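Local coordinates for Thiol:disulfide interchange protein (Proteus mirabilis, PDB 4OD7) that probably acts in the periplasm as a thioredoxin-fold disulfide oxidoreductase of the DsbA subfamily, introducing disulfide bonds into folding proteins, at residues S46-E49 and K50-E54; W77-A80 and I81-V85; F130-N133 and S134-Q138; F146-G150 and V151-V155. The protein carries 1 engineered substitution. All coordinates share one frame; numbering follows the deposited sequence.

Overall arrangement
From the N terminus the four contacts follow one another in series, none nested in or crossing another, and each is a local contact within one continuous piece of chain. Contact 1 takes in the last turns of helix 44-51 and the chain leading to strand 58-62. Contact 2 ends helix 70-83 just before helix 86-99, and contact 3 lies in the first turns of helix 130-145. These two touch, Ala-78 and Ala-82 meeting Val-132, Leu-135 and Val-136, with centres about 11 Å apart. Contact 4 turns the chain from the end of helix 130-145 into strand 153-156 of the central sheet, about 21 Å, centre to centre, from contact 2 on the opposite side of the molecule's centre.

Contact 1 of 4, residues S46-E49 and K50-E54; sequences STVE and KNVPE
Val-48 and Val-52 meet on the inner side of the last turn of helix 44-51, their CG1 methyls 4.4 Å apart. The tighter part is the backbone around Val-48 O, which accepts from Asn-51 N at 3.1 Å, an i to i+3 bond with the donor well above the carbonyl plane, and takes only a weak i+4 bond from Val-52 N. Just before it, Lys-50 N donates to Ser-46 O at 3.1 Å in the regular i to i+4 pattern, which therefore gives out at this end of the helix. Val-52 CG2 comes down on the next carbonyl, 3.3 Å from Glu-49 O.

Thr-47 and Asn-51 make a second close pair, running side by side, with CG2 of Thr-47 3.5 Å from ND2 of Asn-51. That methyl lies anti to the backbone N (OG1 at chi1 -66°), which turns OG1 back to Lys-43 O, while the Asn-51 amide bonds to Ser-180 OG of helix 172-187. The loose, solvent side is exposed Lys-50, which passes its CG 3.4 Å from Ser-46 O before its amine end leads away from the turn.

Val-48 packs on Tyr-179 and Val-52 on Leu-187 of helix 172-187, and both Glu-49 and Val-52 touch Met-58 of strand 58-62.

Contact 2 of 4, residues W77-A80 and I81-V85; sequences WAVA and IALGV
Ile-81 lays its CD1 methyl over one face of the Trp-77 indole, 3.9 Å from the centroid of the five-membered ring and 30° off its normal, a CH-pi contact. The approach is toward the pyrrole rim, where the methyl comes within 3.6 Å of NE1, and the two side chains cross at about a right angle. With CG anti to the backbone N of Trp-77 (chi1 -177°), the indole swings alongside the following turn, and Ile-81 reaches back over it. On another side of the helix, Val-79 and Leu-83 run side by side in the same direction, CG1 of Val-79 being 3.8 Å from CD1 of Leu-83. Ala-80 is small and buried; its CB lies 4.4 Å from Val-85 CG2 and packs on Val-89 and Phe-113 of the adjoining helices. Ala-78 and Ala-82 turn to helix 130-145.

Along the backbone, regular i to i+4 bonds join Ile-81 to Trp-77, Ala-82 to Ala-78 and Leu-83 to Val-79. At its polar end the helix closes in a Schellman motif. Gly-84, with its positive phi of 70°, is the C-prime residue; Val-85 N donates to Ala-80 O at 2.8 Å in the carbonyl plane, and Gly-84 N bonds weakly to Ile-81 O. Val-85 in turn takes the N-cap position of helix 86-99.

The indole N-H is satisfied by Arg-60 O on strand 58-62. The ring is thus gripped by a polar bond at its nitrogen as well as by the methyl over its face, which should restrict its rotation within this apolar setting.

Contact 3 of 4, residues F130-N133 and S134-Q138; sequences FVVN and SLVSQ
The Phe-130 ring carries the hydroxyl of Ser-134 over one face, OG standing 3.4 Å above the plane and displaced toward the rim, where CE2 is its nearest ring atom. CG of Phe-130 is anti to the backbone nitrogen (chi1 173°), which brings the ring down alongside the next turn although its CB starts out away from it. The same hydroxyl turns back on the helix. OG donates to Phe-130 O at 2.9 Å from above the carbonyl plane, while Ser-134 N reaches that oxygen at 2.8 Å from the opposite face. One carbonyl is therefore gripped twice by a single residue, and the serine oxygen is held between ring and backbone.

These residues form the first turns of helix 130-145, the helix that packs across helix 70-83 in the helical part of this DsbA-type thioredoxin protein. Its inward side is apolar: Val-132 meets Val-136 through CG1 and CG2 at 4.5 Å. Val-131 is exposed, and its CG2 reaches CD1 of the partly exposed Leu-135 at 4.3 Å. Val-132, Leu-135 and Val-136 then pack on Ala-78 or Ala-82 of the neighbouring helix.

Another polar group follows at Asn-133, whose carbonyl takes a fairly straight bond from Ser-137 N (3.1 Å, 167° at the hydrogen). A water donates to Asn-133 O at 2.8 Å and also hydrogen-bonds Ser-137 OG at 2.8 Å, linking the serine to the carbonyl one turn back. The Asn-133 amide points the other way, its OD1 receiving Arg-75 of helix 70-83 and its ND2 bonding weakly to Asn-128 O.

Contact 4 of 4, residues F146-G150 and V151-V155; sequences FQING and VPAMV
Phe-146 puts the edge of its ring against Val-155, with CG1 of the valine near the ring plane and 3.7 Å from CD1. The valine's CG1 is anti to its backbone nitrogen (chi1 -179°), leading this methyl to the ring edge while CG2 turns to Ile-148 CD1, 4.3 Å away. Ile-148 fills the middle of the turn: its CG2 sits 4.2 Å from CG1 of Val-151, their side chains crossing at about a right angle, and meets Ala-153 CB at 4.3 Å. Ala-153 CB rests 3.6 Å from Gly-150 O.

No hydrogen bond joins 146-150 to 151-155, so between the two segments the reversal is held by apolar contacts. Backbone bonds go outward, from Ala-153 to Phe-27, from Val-155 to Val-25 and from Met-154 to Met-162, which sets strand 153-156 between its two antiparallel neighbours.

The peptide bond before Pro-152 is cis, as in the cis-proline loop of thioredoxin-fold enzymes. Val-151 and Pro-152 touch Cys-35, whose redox-active disulfide is absent here because its partner position carries the engineered Ser-32, and the Val-151 backbone hydrogen-bonds the bound peptide. This is consistent with an apolar turn holding the Val-151 backbone in place to bind peptide beside the redox-active site.

Contact 1 of 4, residues S46-E49 and K50-E54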
# COMPACT_ATOMS: atom_id res chain seq x y z
N SER A 46 -0.87 -7.66 5.45
CA SER A 46 -0.18 -8.02 6.65
C SER A 46 0.00 -9.55 6.74
O SER A 46 1.04 -10.00 7.20
CB SER A 46 -0.87 -7.39 7.85
OG SER A 46 -2.23 -7.61 7.82
N THR A 47 -0.97 -10.35 6.32
CA THR A 47 -0.80 -11.80 6.26
C THR A 47 0.36 -12.15 5.33
O THR A 47 1.20 -12.98 5.64
CB THR A 47 -2.07 -12.51 5.75
OG1 THR A 47 -3.12 -12.33 6.69
CG2 THR A 47 -1.85 -14.02 5.55
N VAL A 48 0.41 -11.43 4.22
CA VAL A 48 1.42 -11.59 3.20
C VAL A 48 2.81 -11.24 3.73
O VAL A 48 3.77 -11.99 3.51
CB VAL A 48 1.08 -10.73 1.97
CG1 VAL A 48 2.27 -10.57 1.04
CG2 VAL A 48 -0.11 -11.31 1.22
N GLU A 49 2.91 -10.11 4.41
CA GLU A 49 4.16 -9.65 4.96
C GLU A 49 4.68 -10.65 5.99
O GLU A 49 5.88 -10.91 6.04
CB GLU A 49 3.97 -8.26 5.59
CG GLU A 49 3.79 -7.12 4.60
CD GLU A 49 2.98 -5.93 5.13
OE1 GLU A 49 2.76 -5.84 6.35
OE2 GLU A 49 2.57 -5.08 4.30
N LYS A 50 3.78 -11.27 6.73
CA LYS A 50 4.15 -12.25 7.75
C LYS A 50 4.64 -13.61 7.19
O LYS A 50 5.25 -14.40 7.93
CB LYS A 50 2.96 -12.51 8.67
CG LYS A 50 2.73 -11.45 9.72
CD LYS A 50 1.57 -11.80 10.65
CE LYS A 50 1.84 -11.37 12.08
NZ LYS A 50 0.66 -11.58 12.95
N ASN A 51 4.31 -13.90 5.93
CA ASN A 51 4.51 -15.24 5.40
C ASN A 51 5.57 -15.34 4.31
O ASN A 51 5.91 -16.41 3.89
CB ASN A 51 3.17 -15.74 4.86
CG ASN A 51 2.22 -16.16 5.97
OD1 ASN A 51 2.64 -16.57 7.05
ND2 ASN A 51 0.93 -16.08 5.70
N VAL A 52 6.08 -14.22 3.85
CA VAL A 52 7.13 -14.22 2.83
C VAL A 52 8.45 -14.75 3.42
O VAL A 52 8.61 -14.81 4.64
CB VAL A 52 7.34 -12.82 2.20
CG1 VAL A 52 6.18 -12.48 1.30
CG2 VAL A 52 7.54 -11.75 3.27
N PRO A 53 9.38 -15.18 2.56
CA PRO A 53 10.70 -15.58 3.03
C PRO A 53 11.41 -14.47 3.81
O PRO A 53 11.20 -13.30 3.50
CB PRO A 53 11.45 -15.88 1.74
CG PRO A 53 10.46 -16.14 0.77
CD PRO A 53 9.30 -15.28 1.10
N GLU A 54 12.28 -14.82 4.74
CA GLU A 54 13.05 -13.84 5.50
C GLU A 54 13.92 -13.05 4.54
O GLU A 54 14.35 -13.59 3.54

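Contact 2 of 4, residues W77-A80 and I81-V85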
# COMPACT_ATOMS: atom_id res chain seq x y z
N TRP A 77 2.24 9.60 4.17
CA TRP A 77 2.67 8.23 4.26
C TRP A 77 4.21 8.18 4.28
O TRP A 77 4.79 7.38 4.99
CB TRP A 77 2.13 7.40 3.11
CG TRP A 77 2.50 5.93 3.19
CD1 TRP A 77 3.18 5.22 2.28
CD2 TRP A 77 2.21 5.02 4.26
NE1 TRP A 77 3.33 3.94 2.69
CE2 TRP A 77 2.73 3.78 3.91
CE3 TRP A 77 1.53 5.14 5.48
CZ2 TRP A 77 2.61 2.65 4.72
CZ3 TRP A 77 1.40 4.00 6.29
CH2 TRP A 77 1.95 2.79 5.91
N ALA A 78 4.85 9.02 3.48
CA ALA A 78 6.32 9.17 3.53
C ALA A 78 6.80 9.56 4.95
O ALA A 78 7.84 9.15 5.37
CB ALA A 78 6.80 10.17 2.50
N VAL A 79 6.09 10.48 5.61
CA VAL A 79 6.42 10.85 6.99
C VAL A 79 6.28 9.63 7.90
O VAL A 79 7.10 9.42 8.79
CB VAL A 79 5.54 12.02 7.47
CG1 VAL A 79 5.75 12.27 8.98
CG2 VAL A 79 5.87 13.27 6.68
N ALA A 80 5.21 8.86 7.70
CA ALA A 80 4.97 7.70 8.53
C ALA A 80 6.12 6.70 8.42
O ALA A 80 6.51 6.09 9.42
CB ALA A 80 3.67 7.05 8.15
N ILE A 81 6.59 6.51 7.19
CA ILE A 81 7.74 5.64 6.89
C ILE A 81 8.98 6.20 7.55
O ILE A 81 9.72 5.46 8.18
CB ILE A 81 7.97 5.46 5.41
CG1 ILE A 81 6.76 4.72 4.80
CG2 ILE A 81 9.27 4.70 5.14
CD1 ILE A 81 6.73 4.77 3.33
N ALA A 82 9.23 7.50 7.36
CA ALA A 82 10.42 8.11 7.89
C ALA A 82 10.49 8.03 9.43
O ALA A 82 11.60 7.90 10.00
CB ALA A 82 10.54 9.58 7.43
N LEU A 83 9.34 8.18 10.09
CA LEU A 83 9.29 8.15 11.55
C LEU A 83 9.12 6.73 12.03
O LEU A 83 9.23 6.48 13.22
CB LEU A 83 8.17 9.04 12.08
CG LEU A 83 8.38 10.52 11.74
CD1 LEU A 83 7.34 11.41 12.32
CD2 LEU A 83 9.79 11.02 12.10
N GLY A 84 8.79 5.82 11.11
CA GLY A 84 8.60 4.41 11.41
C GLY A 84 7.35 4.17 12.23
O GLY A 84 7.30 3.23 13.03
N VAL A 85 6.31 4.95 11.97
CA VAL A 85 5.09 4.88 12.78
C VAL A 85 3.87 4.45 11.95
O VAL A 85 2.75 4.82 12.24
CB VAL A 85 4.85 6.25 13.48
CG1 VAL A 85 5.99 6.59 14.43
CG2 VAL A 85 4.67 7.37 12.45

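Contact 3 of 4, residues F130-N133 and S134-Q138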
# COMPACT_ATOMS: atom_id res chain seq x y z
N PHE A 130 14.67 16.07 3.28
CA PHE A 130 15.24 15.39 2.14
C PHE A 130 14.77 13.96 2.11
O PHE A 130 14.44 13.44 1.07
CB PHE A 130 16.78 15.43 2.19
CG PHE A 130 17.45 14.61 1.14
CD1 PHE A 130 17.85 15.16 -0.05
CD2 PHE A 130 17.65 13.26 1.32
CE1 PHE A 130 18.46 14.40 -1.00
CE2 PHE A 130 18.25 12.52 0.38
CZ PHE A 130 18.65 13.08 -0.78
N VAL A 131 14.79 13.30 3.25
CA VAL A 131 14.38 11.90 3.27
C VAL A 131 12.88 11.72 2.86
O VAL A 131 12.52 10.80 2.17
CB VAL A 131 14.65 11.27 4.61
CG1 VAL A 131 14.18 12.12 5.69
CG2 VAL A 131 14.01 9.92 4.73
N VAL A 132 12.02 12.60 3.35
CA VAL A 132 10.61 12.52 3.07
C VAL A 132 10.43 12.94 1.62
O VAL A 132 9.68 12.32 0.90
CB VAL A 132 9.83 13.35 4.07
CG1 VAL A 132 8.42 13.63 3.60
CG2 VAL A 132 9.79 12.62 5.39
N ASN A 133 11.15 13.96 1.19
CA ASN A 133 11.13 14.33 -0.22
C ASN A 133 11.52 13.17 -1.16
O ASN A 133 10.83 12.88 -2.12
CB ASN A 133 12.04 15.52 -0.47
CG ASN A 133 11.57 16.79 0.22
OD1 ASN A 133 10.38 16.95 0.53
ND2 ASN A 133 12.50 17.68 0.48
N SER A 134 12.56 12.43 -0.81
CA SER A 134 13.00 11.27 -1.57
C SER A 134 11.96 10.18 -1.58
O SER A 134 11.72 9.59 -2.62
CB SER A 134 14.27 10.69 -0.97
OG SER A 134 15.31 11.65 -1.04
N LEU A 135 11.33 9.93 -0.45
CA LEU A 135 10.25 8.93 -0.37
C LEU A 135 9.05 9.32 -1.23
O LEU A 135 8.37 8.47 -1.79
CB LEU A 135 9.77 8.72 1.07
CG LEU A 135 10.71 7.96 1.98
CD1 LEU A 135 10.30 8.15 3.40
CD2 LEU A 135 10.75 6.50 1.65
N VAL A 136 8.74 10.61 -1.29
CA VAL A 136 7.61 11.04 -2.10
C VAL A 136 7.93 10.74 -3.57
O VAL A 136 7.08 10.21 -4.30
CB VAL A 136 7.27 12.56 -1.85
CG1 VAL A 136 6.50 13.20 -3.06
CG2 VAL A 136 6.60 12.75 -0.42
N SER A 137 9.14 11.10 -4.00
CA SER A 137 9.60 10.86 -5.37
C SER A 137 9.58 9.39 -5.66
O SER A 137 9.15 8.98 -6.72
CB SER A 137 10.97 11.46 -5.58
OG SER A 137 10.89 12.83 -5.34
N GLN A 138 10.02 8.59 -4.69
CA GLN A 138 10.06 7.14 -4.84
C GLN A 138 8.69 6.56 -5.15
O GLN A 138 8.57 5.65 -5.96
CB GLN A 138 10.57 6.48 -3.58
CG GLN A 138 10.77 5.00 -3.79
CD GLN A 138 11.68 4.39 -2.75
OE1 GLN A 138 12.85 4.16 -3.00
NE2 GLN A 138 11.13 4.10 -1.57
O HOH W 1 9.53 14.71 -3.75

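Contact 4 of 4, residues F146-G150 and V151-V155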
# COMPACT_ATOMS: atom_id res chain seq x y z
N PHE A 146 5.14 1.20 -12.66
CA PHE A 146 4.38 -0.02 -12.49
C PHE A 146 2.98 0.13 -13.12
O PHE A 146 2.17 -0.79 -13.03
CB PHE A 146 4.31 -0.39 -11.01
CG PHE A 146 5.61 -0.84 -10.42
CD1 PHE A 146 5.80 -2.16 -10.11
CD2 PHE A 146 6.63 0.05 -10.18
CE1 PHE A 146 7.00 -2.60 -9.57
CE2 PHE A 146 7.81 -0.38 -9.64
CZ PHE A 146 8.00 -1.71 -9.34
N GLN A 147 2.72 1.27 -13.76
CA GLN A 147 1.44 1.58 -14.39
C GLN A 147 0.23 1.29 -13.49
O GLN A 147 -0.67 0.52 -13.85
CB GLN A 147 1.29 0.80 -15.70
N ILE A 148 0.21 1.92 -12.32
CA ILE A 148 -0.84 1.69 -11.34
C ILE A 148 -1.92 2.69 -11.55
O ILE A 148 -1.68 3.88 -11.41
CB ILE A 148 -0.31 1.77 -9.92
CG1 ILE A 148 0.88 0.83 -9.76
CG2 ILE A 148 -1.45 1.51 -8.88
CD1 ILE A 148 0.57 -0.60 -10.08
N ASN A 149 -3.10 2.19 -11.88
CA ASN A 149 -4.25 3.02 -12.19
C ASN A 149 -5.37 2.81 -11.20
O ASN A 149 -6.34 3.55 -11.21
CB ASN A 149 -4.79 2.69 -13.59
CG ASN A 149 -3.87 3.15 -14.71
OD1 ASN A 149 -3.29 4.23 -14.66
ND2 ASN A 149 -3.76 2.31 -15.74
N GLY A 150 -5.24 1.79 -10.36
CA GLY A 150 -6.24 1.42 -9.41
C GLY A 150 -5.58 0.77 -8.23
O GLY A 150 -4.49 0.22 -8.34
N VAL A 151 -6.24 0.86 -7.09
CA VAL A 151 -5.73 0.33 -5.84
C VAL A 151 -6.84 -0.37 -5.09
O VAL A 151 -8.01 0.01 -5.17
CB VAL A 151 -5.15 1.43 -4.92
CG1 VAL A 151 -3.80 1.92 -5.43
CG2 VAL A 151 -6.14 2.57 -4.70
N PRO A 152 -6.49 -1.34 -4.26
CA PRO A 152 -5.17 -1.89 -3.89
C PRO A 152 -4.48 -2.62 -5.04
O PRO A 152 -5.15 -3.19 -5.88
CB PRO A 152 -5.54 -2.83 -2.75
CG PRO A 152 -6.91 -3.21 -2.93
CD PRO A 152 -7.58 -2.02 -3.53
N ALA A 153 -3.16 -2.59 -5.13
CA ALA A 153 -2.46 -3.31 -6.18
C ALA A 153 -1.12 -3.80 -5.65
O ALA A 153 -0.56 -3.14 -4.82
CB ALA A 153 -2.26 -2.42 -7.37
N MET A 154 -0.62 -4.94 -6.13
CA MET A 154 0.68 -5.48 -5.66
C MET A 154 1.42 -6.05 -6.88
O MET A 154 0.81 -6.70 -7.74
CB MET A 154 0.46 -6.55 -4.57
CG MET A 154 1.66 -7.01 -3.80
SD MET A 154 1.31 -8.34 -2.63
CE MET A 154 0.36 -7.50 -1.39
N VAL A 155 2.69 -5.72 -7.02
CA VAL A 155 3.48 -6.21 -8.14
C VAL A 155 4.69 -6.95 -7.60
O VAL A 155 5.29 -6.50 -6.62
CB VAL A 155 3.88 -5.10 -9.06
CG1 VAL A 155 4.69 -5.65 -10.23
CG2 VAL A 155 2.61 -4.40 -9.54